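Local coordinates for protein response regulator FixJ (Bradyrhizobium japonicum, PDB 5XSO) that induces expression of the regulatory genes nifA and fixK once it has been activated by FixL, at residues D111-E114 and D120-T123; A37-T42 and A124-A129; E75-M80 and I89-G94. All coordinates share one frame; numbering follows the deposited sequence.

All three contacts lie in the receiver domain and pack a helix on the parallel sheet or on the turn leading into it. Contacts 1 and 2 share helix 119-138, the first packing it on edge strand 111-114, the second on the turn that leads into the opposite edge strand 40-44. Contact 3 belongs to the other face of the sheet, where helix 73-82 covers strand 89-93, and is wholly buried and apolar. Contacts 1 and 2 join a buried apolar centre to a polar margin: a water bridge at Arg121 and Asp111 in the first, long, weak ion pairs at Glu127 in the second. Leu90 of strand 89-93 points to the opposite face, onto Met125 and Ile126.

Contact 1. Residues D111-E114 and D120-T123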
loop_
_atom_site.group_PDB
_atom_site.type_symbol
_atom_site.label_atom_id
_atom_site.label_comp_id
_atom_site.label_asym_id
_atom_site.label_seq_id
_atom_site.Cartn_x
_atom_site.Cartn_y
_atom_site.Cartn_z
ATOM N N ASP A 111 -0.176 2.390 13.450
ATOM C CA ASP A 111 -0.024 2.659 14.888
ATOM C C ASP A 111 -1.119 1.848 15.596
ATOM O O ASP A 111 -1.934 1.191 14.937
ATOM C CB ASP A 111 -0.101 4.188 15.136
ATOM C CG ASP A 111 0.640 4.650 16.403
ATOM O OD1 ASP A 111 0.951 3.820 17.273
ATOM O OD2 ASP A 111 0.871 5.884 16.567
ATOM N N PHE A 112 -1.149 1.905 16.931
ATOM C CA PHE A 112 -2.122 1.169 17.720
ATOM C C PHE A 112 -2.617 2.067 18.837
ATOM O O PHE A 112 -1.967 3.069 19.199
ATOM C CB PHE A 112 -1.518 -0.140 18.281
ATOM C CG PHE A 112 -0.557 0.107 19.413
ATOM C CD1 PHE A 112 -0.973 0.015 20.726
ATOM C CD2 PHE A 112 0.764 0.480 19.151
ATOM C CE1 PHE A 112 -0.075 0.265 21.776
ATOM C CE2 PHE A 112 1.660 0.742 20.211
ATOM C CZ PHE A 112 1.251 0.654 21.509
ATOM N N LEU A 113 -3.741 1.681 19.437
ATOM C CA LEU A 113 -4.276 2.378 20.597
ATOM C C LEU A 113 -4.642 1.370 21.660
ATOM O O LEU A 113 -5.400 0.431 21.379
ATOM C CB LEU A 113 -5.561 3.196 20.207
ATOM C CG LEU A 113 -5.311 4.613 19.720
ATOM C CD1 LEU A 113 -6.600 5.349 19.305
ATOM C CD2 LEU A 113 -4.636 5.384 20.848
ATOM N N GLU A 114 -4.129 1.554 22.869
ATOM C CA GLU A 114 -4.546 0.710 23.979
ATOM C C GLU A 114 -5.851 1.236 24.542
ATOM O O GLU A 114 -5.916 2.404 24.945
ATOM C CB GLU A 114 -3.475 0.663 25.088
ATOM C CG GLU A 114 -3.919 -0.272 26.201
ATOM C CD GLU A 114 -2.909 -0.342 27.382
ATOM O OE1 GLU A 114 -3.309 -0.186 28.530
ATOM O OE2 GLU A 114 -1.727 -0.621 27.099
ATOM N N ASP A 120 -9.998 12.161 21.164
ATOM C CA ASP A 120 -9.108 13.042 20.410
ATOM C C ASP A 120 -7.791 12.377 20.079
ATOM O O ASP A 120 -7.121 12.785 19.112
ATOM C CB ASP A 120 -8.827 14.326 21.186
ATOM C CG ASP A 120 -9.983 15.306 21.171
ATOM O OD1 ASP A 120 -11.061 15.100 20.500
ATOM O OD2 ASP A 120 -9.820 16.310 21.894
ATOM N N ARG A 121 -7.360 11.397 20.889
ATOM C CA ARG A 121 -6.160 10.659 20.536
ATOM C C ARG A 121 -6.374 9.864 19.251
ATOM O O ARG A 121 -5.471 9.800 18.397
ATOM C CB ARG A 121 -5.760 9.729 21.685
ATOM C CG ARG A 121 -4.529 8.903 21.396
ATOM C CD ARG A 121 -3.328 9.516 21.949
ATOM N NE ARG A 121 -2.288 8.514 22.186
ATOM C CZ ARG A 121 -1.319 8.228 21.320
ATOM N NH1 ARG A 121 -1.271 8.867 20.157
ATOM N NH2 ARG A 121 -0.400 7.306 21.615
ATOM N N LEU A 122 -7.552 9.248 19.099
ATOM C CA LEU A 122 -7.851 8.538 17.853
ATOM C C LEU A 122 -7.903 9.514 16.684
ATOM O O LEU A 122 -7.310 9.265 15.632
ATOM C CB LEU A 122 -9.187 7.801 17.951
ATOM C CG LEU A 122 -9.611 7.018 16.705
ATOM C CD1 LEU A 122 -8.477 6.071 16.187
ATOM C CD2 LEU A 122 -10.939 6.281 17.034
ATOM N N THR A 123 -8.622 10.637 16.839
ATOM C CA THR A 123 -8.825 11.457 15.646
ATOM C C THR A 123 -7.513 12.118 15.218
ATOM O O THR A 123 -7.220 12.192 14.018
ATOM C CB THR A 123 -9.950 12.486 15.851
ATOM O OG1 THR A 123 -9.714 13.225 17.040
ATOM C CG2 THR A 123 -11.349 11.810 15.935
HETATM O O HOH W 1 1.006 7.506 18.810
#
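Leu113 meets Arg121 and Leu122 with its two methyl groups. CD1 lies against Leu122, 3.7 Å from Leu122 CD1, and the two leucine side chains run nearly at right angles. CD2 goes to the neighbouring residue and sits 3.6 Å from Arg121 CG. The same methyl lies over one face of the guanidinium, off-centre toward its rim and 4.1 Å above the plane. Arg121 reaches this place because its chain bends at chi2 (97°), which turns NE and the guanidinium toward the strand and over the leucine. With an alanine in place of this leucine both methyls are gone, which would probably open a gap beside Leu122 and take away the methyl that lies over one face of the Arg121 guanidinium.

A water joins the exposed margin. It accepts from Arg121 NH1 at 3.0 Å, lying in the guanidinium plane at its edge. It donates to Asp111 OD2 at 2.8 Å. The opposite charges do not meet directly, since Asp111 OD2 and Arg121 NH1 are 5.1 Å apart. The other oxygen, Asp111 OD1, is held from its own strand: it accepts from Phe112 N at 2.9 Å, on the anti side and 32° out of the carboxylate plane. The charges are thus coupled through water, and their attraction is probably modest.

Behind this shell, Met125 of the same helix touches both Asp111 and Leu113, and Leu122 also packs on Leu90. The strand 111-114 is an edge strand of the sheet, and Leu113 is bonded through its backbone to Ile91 and Thr93 of strand 89-93. Helix 119-138 covers the face on which Leu113 lies, while Phe112 turns from it toward Ala101 and Met105 of helix 98-106.

Contact 2. Residues A37-T42 and A124-A129; sequences AGFGVT and AMIESA
The carboxylate of Glu127, whose CG touches the Phe39 ring, has two long, weak ion pairs: OE1 with Lys14 NZ, which is also hydrogen-bonded to Ala37 O, and OE2 with Arg131, one turn further along the helix. The aliphatic part of Glu127 makes the contact itself. Its CG stands at the ring edge, near the ring plane, 4.2 Å from Phe39 CZ.

The ring belongs to the turn between helix 24-36 and strand 40-44 of the receiver fold. Gly38 ends that helix in a Schellman motif with a positive phi of 96°. At these backbone angles a CB would collide with the carbonyl oxygen of Ala37. Phe39 follows directly and turns its side chain in under helix 119-138, and Gly40 then enters strand 40-44.

Ile126 supplies the closer apolar contact. Its CG2 methyl is 3.7 Å from Phe39 CE2 and 3.8 Å from Phe39 CZ, so it spans one ring bond. It comes in obliquely, and the two side chains lie alongside each other pointing in opposite directions. Ile126 holds CG2 anti to the backbone N and CG1 beside it (chi1 -72°), which directs the branch methyl at the ring. Phe39 also touches Thr123 and Ile17, while Ile126 reaches further inward, to Leu34 of helix 24-36 and to the same Ile17 of strand 16-20.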
loop_
_atom_site.group_PDB
_atom_site.type_symbol
_atom_site.label_atom_id
_atom_site.label_comp_id
_atom_site.label_asym_id
_atom_site.label_seq_id
_atom_site.Cartn_x
_atom_site.Cartn_y
_atom_site.Cartn_z
ATOM N N ALA A 37 -16.087 14.601 14.767
ATOM C CA ALA A 37 -14.859 15.169 14.260
ATOM C C ALA A 37 -14.923 15.487 12.767
ATOM O O ALA A 37 -13.955 16.029 12.226
ATOM C CB ALA A 37 -13.696 14.215 14.576
ATOM N N GLY A 38 -15.992 15.127 12.075
ATOM C CA GLY A 38 -16.124 15.484 10.676
ATOM C C GLY A 38 -15.685 14.428 9.679
ATOM O O GLY A 38 -15.609 14.732 8.480
ATOM N N PHE A 39 -15.445 13.193 10.111
ATOM C CA PHE A 39 -15.093 12.109 9.194
ATOM C C PHE A 39 -16.329 11.394 8.656
ATOM O O PHE A 39 -17.325 11.272 9.358
ATOM C CB PHE A 39 -14.236 11.078 9.950
ATOM C CG PHE A 39 -12.918 11.614 10.348
ATOM C CD1 PHE A 39 -12.700 12.035 11.644
ATOM C CD2 PHE A 39 -11.878 11.718 9.404
ATOM C CE1 PHE A 39 -11.509 12.543 12.031
ATOM C CE2 PHE A 39 -10.651 12.213 9.787
ATOM C CZ PHE A 39 -10.444 12.621 11.091
ATOM N N GLY A 40 -16.218 10.813 7.470
ATOM C CA GLY A 40 -17.175 9.800 7.035
ATOM C C GLY A 40 -16.800 8.404 7.548
ATOM O O GLY A 40 -15.621 8.101 7.762
ATOM N N VAL A 41 -17.806 7.542 7.734
ATOM C CA VAL A 41 -17.616 6.240 8.399
ATOM C C VAL A 41 -18.400 5.136 7.688
ATOM O O VAL A 41 -19.558 5.324 7.291
ATOM C CB VAL A 41 -18.027 6.287 9.884
ATOM C CG1 VAL A 41 -17.589 5.006 10.600
ATOM C CG2 VAL A 41 -17.388 7.495 10.620
ATOM N N THR A 42 -17.761 3.977 7.510
ATOM C CA THR A 42 -18.420 2.740 7.081
ATOM C C THR A 42 -18.012 1.657 8.068
ATOM O O THR A 42 -16.841 1.580 8.436
ATOM C CB THR A 42 -18.008 2.323 5.663
ATOM O OG1 THR A 42 -18.343 3.360 4.733
ATOM C CG2 THR A 42 -18.744 1.030 5.233
ATOM N N ALA A 124 -6.658 12.503 16.174
ATOM C CA ALA A 124 -5.325 12.989 15.815
ATOM C C ALA A 124 -4.496 11.914 15.121
ATOM O O ALA A 124 -3.697 12.209 14.219
ATOM C CB ALA A 124 -4.574 13.465 17.060
ATOM N N MET A 125 -4.604 10.668 15.575
ATOM C CA MET A 125 -3.840 9.611 14.935
ATOM C C MET A 125 -4.344 9.371 13.527
ATOM O O MET A 125 -3.552 9.081 12.620
ATOM C CB MET A 125 -3.927 8.337 15.782
ATOM C CG MET A 125 -3.133 7.135 15.277
ATOM S SD MET A 125 -3.337 5.774 16.491
ATOM C CE MET A 125 -2.365 6.384 17.847
ATOM N N ILE A 126 -5.663 9.438 13.336
ATOM C CA ILE A 126 -6.223 9.249 12.009
ATOM C C ILE A 126 -5.745 10.356 11.091
ATOM O O ILE A 126 -5.396 10.110 9.933
ATOM C CB ILE A 126 -7.766 9.221 12.075
ATOM C CG1 ILE A 126 -8.248 7.911 12.723
ATOM C CG2 ILE A 126 -8.386 9.440 10.636
ATOM C CD1 ILE A 126 -9.798 7.981 13.147
ATOM N N GLU A 127 -5.776 11.607 11.576
ATOM C CA GLU A 127 -5.383 12.718 10.703
ATOM C C GLU A 127 -3.964 12.538 10.211
ATOM O O GLU A 127 -3.666 12.785 9.027
ATOM C CB GLU A 127 -5.510 14.060 11.423
ATOM C CG GLU A 127 -6.811 14.739 11.193
ATOM C CD GLU A 127 -6.760 16.189 11.625
ATOM O OE1 GLU A 127 -7.508 16.548 12.563
ATOM O OE2 GLU A 127 -5.957 16.955 11.033
ATOM N N SER A 128 -3.078 12.088 11.094
ATOM C CA SER A 128 -1.692 11.878 10.715
ATOM C C SER A 128 -1.562 10.735 9.721
ATOM O O SER A 128 -0.846 10.854 8.725
ATOM C CB SER A 128 -0.858 11.622 11.966
ATOM O OG SER A 128 0.426 11.116 11.659
ATOM N N ALA A 129 -2.289 9.639 9.955
ATOM C CA ALA A 129 -2.254 8.465 9.071
ATOM C C ALA A 129 -2.728 8.801 7.670
ATOM O O ALA A 129 -2.153 8.348 6.672
ATOM C CB ALA A 129 -3.160 7.380 9.659
#

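Contact 3. Residues E75-M80 and I89-G94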
loop_
_atom_site.group_PDB
_atom_site.type_symbol
_atom_site.label_atom_id
_atom_site.label_comp_id
_atom_site.label_asym_id
_atom_site.label_seq_id
_atom_site.Cartn_x
_atom_site.Cartn_y
_atom_site.Cartn_z
ATOM N N GLU A 75 -3.744 -11.173 10.504
ATOM C CA GLU A 75 -4.368 -11.689 9.288
ATOM C C GLU A 75 -4.877 -10.544 8.423
ATOM O O GLU A 75 -4.683 -10.545 7.193
ATOM C CB GLU A 75 -5.503 -12.653 9.649
ATOM C CG GLU A 75 -6.105 -13.456 8.451
ATOM C CD GLU A 75 -5.078 -14.299 7.661
ATOM O OE1 GLU A 75 -4.852 -15.484 8.023
ATOM O OE2 GLU A 75 -4.514 -13.786 6.664
ATOM N N LEU A 76 -5.514 -9.552 9.058
ATOM C CA LEU A 76 -5.957 -8.360 8.349
ATOM C C LEU A 76 -4.803 -7.733 7.579
ATOM O O LEU A 76 -4.897 -7.501 6.366
ATOM C CB LEU A 76 -6.533 -7.366 9.350
ATOM C CG LEU A 76 -6.978 -6.054 8.712
ATOM C CD1 LEU A 76 -8.088 -6.342 7.749
ATOM C CD2 LEU A 76 -7.391 -5.030 9.790
ATOM N N LEU A 77 -3.684 -7.498 8.267
ATOM C CA LEU A 77 -2.530 -6.893 7.605
ATOM C C LEU A 77 -2.000 -7.783 6.479
ATOM O O LEU A 77 -1.679 -7.291 5.388
ATOM C CB LEU A 77 -1.439 -6.601 8.633
ATOM C CG LEU A 77 -1.337 -5.163 9.139
ATOM C CD1 LEU A 77 -0.930 -4.267 7.972
ATOM C CD2 LEU A 77 -2.648 -4.694 9.750
ATOM N N LYS A 78 -1.919 -9.097 6.703
ATOM C CA LYS A 78 -1.454 -9.979 5.626
ATOM C C LYS A 78 -2.353 -9.876 4.398
ATOM O O LYS A 78 -1.854 -9.760 3.272
ATOM C CB LYS A 78 -1.350 -11.423 6.124
ATOM C CG LYS A 78 -0.111 -11.618 6.979
ATOM C CD LYS A 78 0.210 -13.068 7.285
ATOM C CE LYS A 78 1.365 -13.171 8.286
ATOM N NZ LYS A 78 1.476 -14.517 8.931
ATOM N N ARG A 79 -3.675 -9.881 4.588
ATOM C CA ARG A 79 -4.581 -9.736 3.443
ATOM C C ARG A 79 -4.465 -8.356 2.793
ATOM O O ARG A 79 -4.504 -8.243 1.563
ATOM C CB ARG A 79 -6.037 -9.990 3.859
ATOM C CG ARG A 79 -6.317 -11.332 4.536
ATOM C CD ARG A 79 -6.472 -12.486 3.554
ATOM N NE ARG A 79 -7.797 -13.112 3.656
ATOM C CZ ARG A 79 -8.162 -13.967 4.615
ATOM N NH1 ARG A 79 -7.310 -14.303 5.580
ATOM N NH2 ARG A 79 -9.387 -14.489 4.619
ATOM N N MET A 80 -4.361 -7.289 3.593
ATOM C CA MET A 80 -4.353 -5.948 3.014
ATOM C C MET A 80 -3.166 -5.742 2.098
ATOM O O MET A 80 -3.298 -5.120 1.040
ATOM C CB MET A 80 -4.392 -4.887 4.121
ATOM C CG MET A 80 -5.718 -4.948 4.774
ATOM S SD MET A 80 -6.903 -4.109 3.661
ATOM C CE MET A 80 -6.524 -2.352 3.944
ATOM N N ILE A 89 -3.720 1.577 8.325
ATOM C CA ILE A 89 -4.468 0.794 9.304
ATOM C C ILE A 89 -4.025 1.140 10.734
ATOM O O ILE A 89 -2.828 1.076 11.061
ATOM C CB ILE A 89 -4.310 -0.718 9.056
ATOM C CG1 ILE A 89 -4.761 -1.070 7.630
ATOM C CG2 ILE A 89 -5.137 -1.475 10.128
ATOM C CD1 ILE A 89 -4.183 -2.407 7.113
ATOM N N LEU A 90 -4.997 1.467 11.593
ATOM C CA LEU A 90 -4.771 1.618 13.027
ATOM C C LEU A 90 -5.429 0.449 13.770
ATOM O O LEU A 90 -6.545 0.028 13.422
ATOM C CB LEU A 90 -5.390 2.937 13.549
ATOM C CG LEU A 90 -5.004 4.178 12.747
ATOM C CD1 LEU A 90 -5.715 5.404 13.351
ATOM C CD2 LEU A 90 -3.438 4.352 12.819
ATOM N N ILE A 91 -4.753 -0.057 14.798
ATOM C CA ILE A 91 -5.178 -1.239 15.538
ATOM C C ILE A 91 -5.579 -0.819 16.941
ATOM O O ILE A 91 -4.785 -0.172 17.642
ATOM C CB ILE A 91 -4.045 -2.286 15.600
ATOM C CG1 ILE A 91 -3.635 -2.727 14.182
ATOM C CG2 ILE A 91 -4.444 -3.436 16.511
ATOM C CD1 ILE A 91 -4.726 -3.433 13.448
ATOM N N MET A 92 -6.815 -1.172 17.353
ATOM C CA MET A 92 -7.317 -0.977 18.708
ATOM C C MET A 92 -7.107 -2.266 19.499
ATOM O O MET A 92 -7.346 -3.352 18.980
ATOM C CB MET A 92 -8.816 -0.615 18.731
ATOM C CG MET A 92 -9.125 0.556 17.860
ATOM S SD MET A 92 -10.912 0.861 18.018
ATOM C CE MET A 92 -11.482 -0.401 16.893
ATOM N N THR A 93 -6.660 -2.153 20.746
ATOM C CA THR A 93 -6.272 -3.372 21.461
ATOM C C THR A 93 -6.421 -3.171 22.964
ATOM O O THR A 93 -6.165 -2.075 23.494
ATOM C CB THR A 93 -4.804 -3.796 21.134
ATOM O OG1 THR A 93 -4.474 -4.997 21.865
ATOM C CG2 THR A 93 -3.779 -2.696 21.527
ATOM N N GLY A 94 -6.809 -4.249 23.675
ATOM C CA GLY A 94 -6.637 -4.267 25.122
ATOM C C GLY A 94 -5.157 -4.462 25.469
ATOM O O GLY A 94 -4.352 -4.831 24.610
#
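No ring or other flat side chain enters the contact in which Leu77 and Met80 meet Ile89. The guanidinium of Arg79 lies apart from it, with the Glu75 carboxyl carbon at its edge and in its plane. Arg79 NH1 and Glu75 OE2 form a salt bridge of 3.0 Å, one turn apart on the same helix.

The contact itself is aliphatic. Ile89 CD1 is its centre. Leu77 reaches it tip to tip, with CD2 at 3.8 Å from Ile89 CD1. Met80 comes at a slant, and its CG is also 3.8 Å from Ile89 CD1. The methionine chain folds at chi2 (-77°) and again at chi3, which brings CE back to 3.9 Å from Ile89 CD1. The methyl is thus touched by CB, CG and CE of one residue and both methyls of Leu77. Leu76 meets the other branch more loosely, its CD2 being 4.2 Å from Ile89 CG2. Ile91, two residues on, only grazes Leu77.

The axes of helix 75-80 and strand 89-93 are 10.8 Å apart and run nearly antiparallel, at 169°. This is the packing of a beta-alpha-beta crossover: strand 61-65, helix 73-82, strand 89-93. It is a standard unit of the CheY-like receiver fold, and its first strand carries Asp65, a probable magnesium ligand, with the Ile91 side chain about 7 Å from that of Asp65.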